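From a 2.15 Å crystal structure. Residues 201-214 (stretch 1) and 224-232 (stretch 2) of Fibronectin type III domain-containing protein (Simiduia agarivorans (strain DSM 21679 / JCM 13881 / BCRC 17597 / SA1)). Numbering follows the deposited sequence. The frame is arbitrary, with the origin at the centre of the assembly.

Stretch 1, residues 201-214: AGPDDAVRPWNKGI
Stretch 2, residues 224-232: YATYAEAKP

Residues 210-214 and 224-228 form neighbouring antiparallel strands, their axes 4.4 Å apart at closest approach and their N-to-C directions at 146°. Residues 201-209 lead into the first strand as loop, and 229-232 leave the second. The register starts from Trp210 and Ala228, a hydrogen-bonded pair with CA atoms 5.1 Å apart: Ala228 N donates to Trp210 O at 2.6 Å, and Trp210 N returns a longer bond to Ala228 O at 3.2 Å. Asn211 and Tyr227 follow as a non-hydrogen-bonded pair (CA-CA 4.4 Å), and Lys212 N then donates to Thr226 O at 2.8 Å, nearly straight at 171°.

Beyond this point the register slips by one residue in a beta bulge, so that Ile214 pairs with Ala225 (CA-CA 4.5 Å). Lys212 (phi/psi -110/43) and Gly213 (115/149) carry the irregularity; at the latter angles a CB would be jammed against the preceding carbonyl oxygen, which calls for glycine. The side chain of Asn211 (chi1 170°, t; chi2 -103°) satisfies both polar groups of Gly213: Gly213 N donates to Asn211 OD1, and Asn211 ND2 donates to Gly213 O, each at 2.9 Å. Here the Gly213 carbonyl also receives a CA-H...O contact, with Ala225 CA 3.5 Å from Gly213 O.

The carbonyl of Tyr227 is taken by a side chain. Arg208 (chi1-chi3 p, t, p; chi4 -111°) donates from NH1 to Tyr227 O at 3.0 Å, the oxygen lying near the guanidinium plane. Glu229 offers charge proximity alone: its OE2 is 4.4 Å from Arg208 NH2 but well out of that plane. Glu229 OE1 instead forms a salt bridge with Lys231 NZ at 3.5 Å. In the leading loop, Asp204 O accepts from Val207 N (3.3 Å) and Arg208 N (3.1 Å), while Gly202 N donates to Asp205 OD2 at 3.2 Å.

Tyr227 (chi1 -84°, m; chi2 87°) shares its side of the sheet with Asn211, Ala225 and Ile214. Its ring is sandwiched: Pro203 CD lies 3.4 Å from the Tyr227 ring centroid over one face, and Asn211 CB lies 4.2 Å from that centroid over the opposite face. Trp210 (chi1 -67°, m; chi2 8°) and Ala228 point to the other side of the sheet. There Ala230 CB sits over one face of the indole, 3.6 Å from the centroid of the Trp210 five-membered ring, extending the contact past the end of the second strand.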

ATOM      1  N   ALA B 201      23.214  63.397 -29.392  1.00 73.86           N
ATOM      2  CA  ALA B 201      23.798  62.266 -30.093  1.00 77.30           C
ATOM      3  C   ALA B 201      23.992  61.104 -29.128  1.00 69.90           C
ATOM      4  O   ALA B 201      24.549  61.273 -28.039  1.00 69.25           O
ATOM      5  CB  ALA B 201      25.131  62.661 -30.727  1.00 77.52           C
ATOM      6  N   GLY B 202      23.517  59.921 -29.521  1.00 67.65           N
ATOM      7  CA  GLY B 202      23.718  58.745 -28.727  1.00 70.19           C
ATOM      8  C   GLY B 202      25.157  58.267 -28.791  1.00 65.71           C
ATOM      9  O   GLY B 202      26.009  58.867 -29.459  1.00 69.16           O
ATOM     10  N   PRO B 203      25.438  57.163 -28.097  1.00 63.04           N
ATOM     11  CA  PRO B 203      26.818  56.655 -28.060  1.00 64.47           C
ATOM     12  C   PRO B 203      27.286  56.103 -29.390  1.00 68.28           C
ATOM     13  O   PRO B 203      28.498  56.092 -29.646  1.00 72.69           O
ATOM     14  CB  PRO B 203      26.765  55.554 -26.988  1.00 60.64           C
ATOM     15  CG  PRO B 203      25.374  55.626 -26.386  1.00 59.34           C
ATOM     16  CD  PRO B 203      24.506  56.254 -27.420  1.00 59.54           C
ATOM     17  N   ASP B 204      26.368  55.646 -30.240  1.00 65.48           N
ATOM     18  CA  ASP B 204      26.706  55.116 -31.554  1.00 67.53           C
ATOM     19  C   ASP B 204      25.442  54.992 -32.391  1.00 69.69           C
ATOM     20  O   ASP B 204      24.889  53.897 -32.533  1.00 68.47           O
ATOM     21  CB  ASP B 204      27.408  53.762 -31.426  1.00 69.11           C
ATOM     22  CG  ASP B 204      27.892  53.229 -32.757  1.00 72.91           C
ATOM     23  OD1 ASP B 204      28.563  53.981 -33.496  1.00 77.27           O
ATOM     24  OD2 ASP B 204      27.611  52.054 -33.062  1.00 71.62           O
ATOM     25  N   ASP B 205      24.976  56.111 -32.950  1.00 72.80           N
ATOM     26  CA  ASP B 205      23.708  56.124 -33.668  1.00 74.25           C
ATOM     27  C   ASP B 205      23.771  55.406 -35.007  1.00 75.65           C
ATOM     28  O   ASP B 205      22.732  55.256 -35.657  1.00 70.69           O
ATOM     29  CB  ASP B 205      23.241  57.566 -33.869  1.00 76.00           C
ATOM     30  CG  ASP B 205      22.985  58.275 -32.556  1.00 75.40           C
ATOM     31  OD1 ASP B 205      23.015  57.596 -31.509  1.00 73.92           O
ATOM     32  OD2 ASP B 205      22.746  59.501 -32.566  1.00 71.38           O
ATOM     33  N   ALA B 206      24.953  54.956 -35.428  1.00 78.61           N
ATOM     34  CA  ALA B 206      25.043  54.185 -36.660  1.00 82.19           C
ATOM     35  C   ALA B 206      24.379  52.823 -36.506  1.00 81.42           C
ATOM     36  O   ALA B 206      23.753  52.322 -37.449  1.00 83.30           O
ATOM     37  CB  ALA B 206      26.505  54.028 -37.078  1.00 85.17           C
ATOM     38  N   VAL B 207      24.484  52.214 -35.325  1.00 79.35           N
ATOM     39  CA  VAL B 207      24.003  50.858 -35.107  1.00 77.55           C
ATOM     40  C   VAL B 207      22.801  50.817 -34.169  1.00 68.62           C
ATOM     41  O   VAL B 207      21.887  50.017 -34.378  1.00 65.38           O
ATOM     42  CB  VAL B 207      25.140  49.936 -34.603  1.00 82.21           C
ATOM     43  CG1 VAL B 207      25.302  50.003 -33.091  1.00 80.19           C
ATOM     44  CG2 VAL B 207      24.892  48.501 -35.044  1.00 83.60           C
ATOM     45  N   ARG B 208      22.759  51.674 -33.144  1.00 66.41           N
ATOM     46  CA  ARG B 208      21.712  51.619 -32.119  1.00 62.75           C
ATOM     47  C   ARG B 208      21.196  53.022 -31.817  1.00 63.85           C
ATOM     48  O   ARG B 208      21.504  53.603 -30.767  1.00 57.11           O
ATOM     49  CB  ARG B 208      22.212  50.918 -30.851  1.00 58.26           C
ATOM     50  CG  ARG B 208      23.559  51.383 -30.318  1.00 55.80           C
ATOM     51  CD  ARG B 208      24.050  50.477 -29.189  1.00 54.77           C
ATOM     52  NE  ARG B 208      24.384  49.136 -29.661  1.00 52.95           N
ATOM     53  CZ  ARG B 208      23.690  48.042 -29.364  1.00 50.47           C
ATOM     54  NH1 ARG B 208      22.616  48.121 -28.590  1.00 48.07           N
ATOM     55  NH2 ARG B 208      24.071  46.866 -29.841  1.00 57.66           N
ATOM     56  N   PRO B 209      20.375  53.585 -32.707  1.00 66.10           N
ATOM     57  CA  PRO B 209      19.901  54.960 -32.494  1.00 60.40           C
ATOM     58  C   PRO B 209      18.822  55.076 -31.432  1.00 62.32           C
ATOM     59  O   PRO B 209      18.671  56.154 -30.843  1.00 57.73           O
ATOM     60  CB  PRO B 209      19.358  55.366 -33.874  1.00 63.11           C
ATOM     61  CG  PRO B 209      19.651  54.196 -34.804  1.00 63.70           C
ATOM     62  CD  PRO B 209      19.819  53.001 -33.935  1.00 60.51           C
ATOM     63  N   TRP B 210      18.075  54.010 -31.163  1.00 59.12           N
ATOM     64  CA  TRP B 210      16.882  54.105 -30.333  1.00 56.29           C
ATOM     65  C   TRP B 210      17.237  54.009 -28.856  1.00 49.90           C
ATOM     66  O   TRP B 210      17.890  53.055 -28.424  1.00 48.60           O
ATOM     67  CB  TRP B 210      15.891  53.004 -30.704  1.00 50.58           C
ATOM     68  CG  TRP B 210      15.320  53.160 -32.074  1.00 60.33           C
ATOM     69  CD1 TRP B 210      15.699  54.064 -33.023  1.00 61.40           C
ATOM     70  CD2 TRP B 210      14.267  52.384 -32.658  1.00 62.62           C
ATOM     71  NE1 TRP B 210      14.944  53.906 -34.158  1.00 63.42           N
ATOM     72  CE2 TRP B 210      14.057  52.880 -33.961  1.00 64.21           C
ATOM     73  CE3 TRP B 210      13.479  51.321 -32.205  1.00 61.32           C
ATOM     74  CZ2 TRP B 210      13.097  52.348 -34.817  1.00 65.19           C
ATOM     75  CZ3 TRP B 210      12.523  50.795 -33.056  1.00 62.76           C
ATOM     76  CH2 TRP B 210      12.341  51.309 -34.347  1.00 63.96           C
ATOM     77  N   ASN B 211      16.800  54.999 -28.083  1.00 49.72           N
ATOM     78  CA  ASN B 211      16.937  54.955 -26.636  1.00 49.92           C
ATOM     79  C   ASN B 211      15.720  54.278 -26.021  1.00 46.83           C
ATOM     80  O   ASN B 211      14.580  54.554 -26.407  1.00 44.79           O
ATOM     81  CB  ASN B 211      17.095  56.358 -26.052  1.00 50.58           C
ATOM     82  CG  ASN B 211      16.999  56.366 -24.541  1.00 51.18           C
ATOM     83  OD1 ASN B 211      15.979  56.753 -23.972  1.00 47.87           O
ATOM     84  ND2 ASN B 211      18.059  55.918 -23.882  1.00 53.90           N
ATOM     85  N   LYS B 212      15.971  53.390 -25.062  1.00 42.33           N
ATOM     86  CA  LYS B 212      14.918  52.644 -24.382  1.00 39.69           C
ATOM     87  C   LYS B 212      14.756  53.107 -22.938  1.00 46.19           C
ATOM     88  O   LYS B 212      14.595  52.301 -22.021  1.00 42.86           O
ATOM     89  CB  LYS B 212      15.198  51.145 -24.436  1.00 38.32           C
ATOM     90  CG  LYS B 212      15.263  50.588 -25.849  1.00 41.50           C
ATOM     91  CD  LYS B 212      13.955  50.829 -26.593  1.00 40.74           C
ATOM     92  CE  LYS B 212      13.992  50.236 -27.994  1.00 43.32           C
ATOM     93  NZ  LYS B 212      12.657  50.285 -28.654  1.00 41.81           N
ATOM     94  N   GLY B 213      14.791  54.407 -22.725  1.00 46.52           N
ATOM     95  CA  GLY B 213      14.626  54.965 -21.400  1.00 42.06           C
ATOM     96  C   GLY B 213      15.880  55.666 -20.920  1.00 43.74           C
ATOM     97  O   GLY B 213      17.004  55.299 -21.275  1.00 41.18           O
ATOM     98  N   ILE B 214      15.684  56.700 -20.103  1.00 40.80           N
ATOM     99  CA  ILE B 214      16.787  57.465 -19.543  1.00 42.42           C
ATOM    100  C   ILE B 214      16.571  57.628 -18.048  1.00 50.37           C
ATOM    101  O   ILE B 214      15.460  57.490 -17.532  1.00 49.57           O
ATOM    102  CB  ILE B 214      16.942  58.854 -20.187  1.00 50.85           C
ATOM    103  CG1 ILE B 214      15.654  59.653 -20.004  1.00 45.29           C
ATOM    104  CG2 ILE B 214      17.315  58.724 -21.651  1.00 47.08           C
ATOM    105  CD1 ILE B 214      15.619  60.910 -20.798  1.00 49.24           C
ATOM    106  N   TYR B 224      21.978  58.427 -17.452  1.00 47.80           N
ATOM    107  CA  TYR B 224      22.117  57.020 -17.799  1.00 50.54           C
ATOM    108  C   TYR B 224      21.062  56.638 -18.828  1.00 51.26           C
ATOM    109  O   TYR B 224      19.940  57.154 -18.812  1.00 54.00           O
ATOM    110  CB  TYR B 224      21.979  56.118 -16.565  1.00 46.84           C
ATOM    111  CG  TYR B 224      22.930  56.459 -15.441  1.00 49.42           C
ATOM    112  CD1 TYR B 224      24.188  55.875 -15.368  1.00 49.86           C
ATOM    113  CD2 TYR B 224      22.569  57.362 -14.450  1.00 50.73           C
ATOM    114  CE1 TYR B 224      25.060  56.183 -14.341  1.00 50.60           C
ATOM    115  CE2 TYR B 224      23.434  57.675 -13.420  1.00 45.66           C
ATOM    116  CZ  TYR B 224      24.678  57.083 -13.371  1.00 46.20           C
ATOM    117  OH  TYR B 224      25.542  57.394 -12.347  1.00 47.38           O
ATOM    118  N   ALA B 225      21.421  55.720 -19.721  1.00 46.84           N
ATOM    119  CA  ALA B 225      20.519  55.368 -20.808  1.00 45.04           C
ATOM    120  C   ALA B 225      20.851  53.978 -21.331  1.00 47.92           C
ATOM    121  O   ALA B 225      21.966  53.477 -21.166  1.00 43.60           O
ATOM    122  CB  ALA B 225      20.596  56.395 -21.942  1.00 47.20           C
ATOM    123  N   THR B 226      19.852  53.361 -21.958  1.00 45.64           N
ATOM    124  CA  THR B 226      20.030  52.148 -22.741  1.00 43.16           C
ATOM    125  C   THR B 226      19.675  52.447 -24.188  1.00 44.85           C
ATOM    126  O   THR B 226      18.709  53.166 -24.465  1.00 47.79           O
ATOM    127  CB  THR B 226      19.169  50.989 -22.223  1.00 41.89           C
ATOM    128  OG1 THR B 226      17.834  51.123 -22.723  1.00 41.12           O
ATOM    129  CG2 THR B 226      19.140  50.973 -20.703  1.00 37.08           C
ATOM    130  N   TYR B 227      20.464  51.903 -25.111  1.00 45.11           N
ATOM    131  CA  TYR B 227      20.294  52.159 -26.532  1.00 48.99           C
ATOM    132  C   TYR B 227      20.163  50.839 -27.275  1.00 46.37           C
ATOM    133  O   TYR B 227      20.847  49.863 -26.951  1.00 45.89           O
ATOM    134  CB  TYR B 227      21.464  52.968 -27.094  1.00 50.09           C
ATOM    135  CG  TYR B 227      21.324  54.461 -26.905  1.00 55.48           C
ATOM    136  CD1 TYR B 227      21.756  55.075 -25.736  1.00 55.88           C
ATOM    137  CD2 TYR B 227      20.768  55.257 -27.900  1.00 58.94           C
ATOM    138  CE1 TYR B 227      21.634  56.443 -25.562  1.00 58.22           C
ATOM    139  CE2 TYR B 227      20.643  56.625 -27.736  1.00 59.84           C
ATOM    140  CZ  TYR B 227      21.078  57.212 -26.568  1.00 61.08           C
ATOM    141  OH  TYR B 227      20.958  58.572 -26.404  1.00 63.04           O
ATOM    142  N   ALA B 228      19.287  50.817 -28.273  1.00 47.75           N
ATOM    143  CA  ALA B 228      18.941  49.595 -28.978  1.00 50.28           C
ATOM    144  C   ALA B 228      19.032  49.810 -30.479  1.00 52.62           C
ATOM    145  O   ALA B 228      18.891  50.933 -30.972  1.00 54.33           O
ATOM    146  CB  ALA B 228      17.528  49.129 -28.620  1.00 47.20           C
ATOM    147  N   GLU B 229      19.261  48.716 -31.199  1.00 52.84           N
ATOM    148  CA  GLU B 229      19.176  48.751 -32.650  1.00 54.28           C
ATOM    149  C   GLU B 229      17.785  49.215 -33.070  1.00 56.88           C
ATOM    150  O   GLU B 229      16.805  49.061 -32.335  1.00 55.38           O
ATOM    151  CB  GLU B 229      19.475  47.370 -33.236  1.00 55.84           C
ATOM    152  CG  GLU B 229      20.803  46.761 -32.795  1.00 62.24           C
ATOM    153  CD  GLU B 229      21.275  45.636 -33.706  1.00 70.50           C
ATOM    154  OE1 GLU B 229      20.733  45.512 -34.829  1.00 73.93           O
ATOM    155  OE2 GLU B 229      22.179  44.872 -33.296  1.00 72.86           O
ATOM    156  N   ALA B 230      17.704  49.802 -34.259  1.00 64.11           N
ATOM    157  CA  ALA B 230      16.442  50.336 -34.771  1.00 67.64           C
ATOM    158  C   ALA B 230      15.655  49.246 -35.503  1.00 74.28           C
ATOM    159  O   ALA B 230      15.355  49.339 -36.693  1.00 79.43           O
ATOM    160  CB  ALA B 230      16.705  51.535 -35.673  1.00 67.68           C
ATOM    161  N   LYS B 231      15.325  48.190 -34.759  1.00 78.19           N
ATOM    162  CA  LYS B 231      14.567  47.071 -35.299  1.00 84.62           C
ATOM    163  C   LYS B 231      13.183  47.026 -34.679  1.00 88.74           C
ATOM    164  O   LYS B 231      13.057  47.113 -33.450  1.00 86.42           O
ATOM    165  CB  LYS B 231      15.289  45.745 -35.043  1.00 82.86           C
ATOM    166  CG  LYS B 231      16.584  45.601 -35.798  1.00 84.25           C
ATOM    167  CD  LYS B 231      17.630  44.889 -34.971  1.00 82.57           C
ATOM    168  CE  LYS B 231      18.281  43.778 -35.768  1.00 84.20           C
ATOM    169  NZ  LYS B 231      18.744  42.671 -34.892  1.00 81.13           N
ATOM    170  N   PRO B 232      12.132  46.863 -35.485  1.00 95.75           N
ATOM    171  CA  PRO B 232      10.768  46.985 -34.952  1.00 93.79           C
ATOM    172  C   PRO B 232      10.375  45.829 -34.045  1.00 89.39           C
ATOM    173  O   PRO B 232       9.910  46.045 -32.921  1.00 86.59           O
ATOM    174  CB  PRO B 232       9.895  47.015 -36.217  1.00 97.15           C
ATOM    175  CG  PRO B 232      10.853  47.112 -37.387  1.00100.87           C
ATOM    176  CD  PRO B 232      12.137  46.524 -36.915  1.00 98.81           C
TER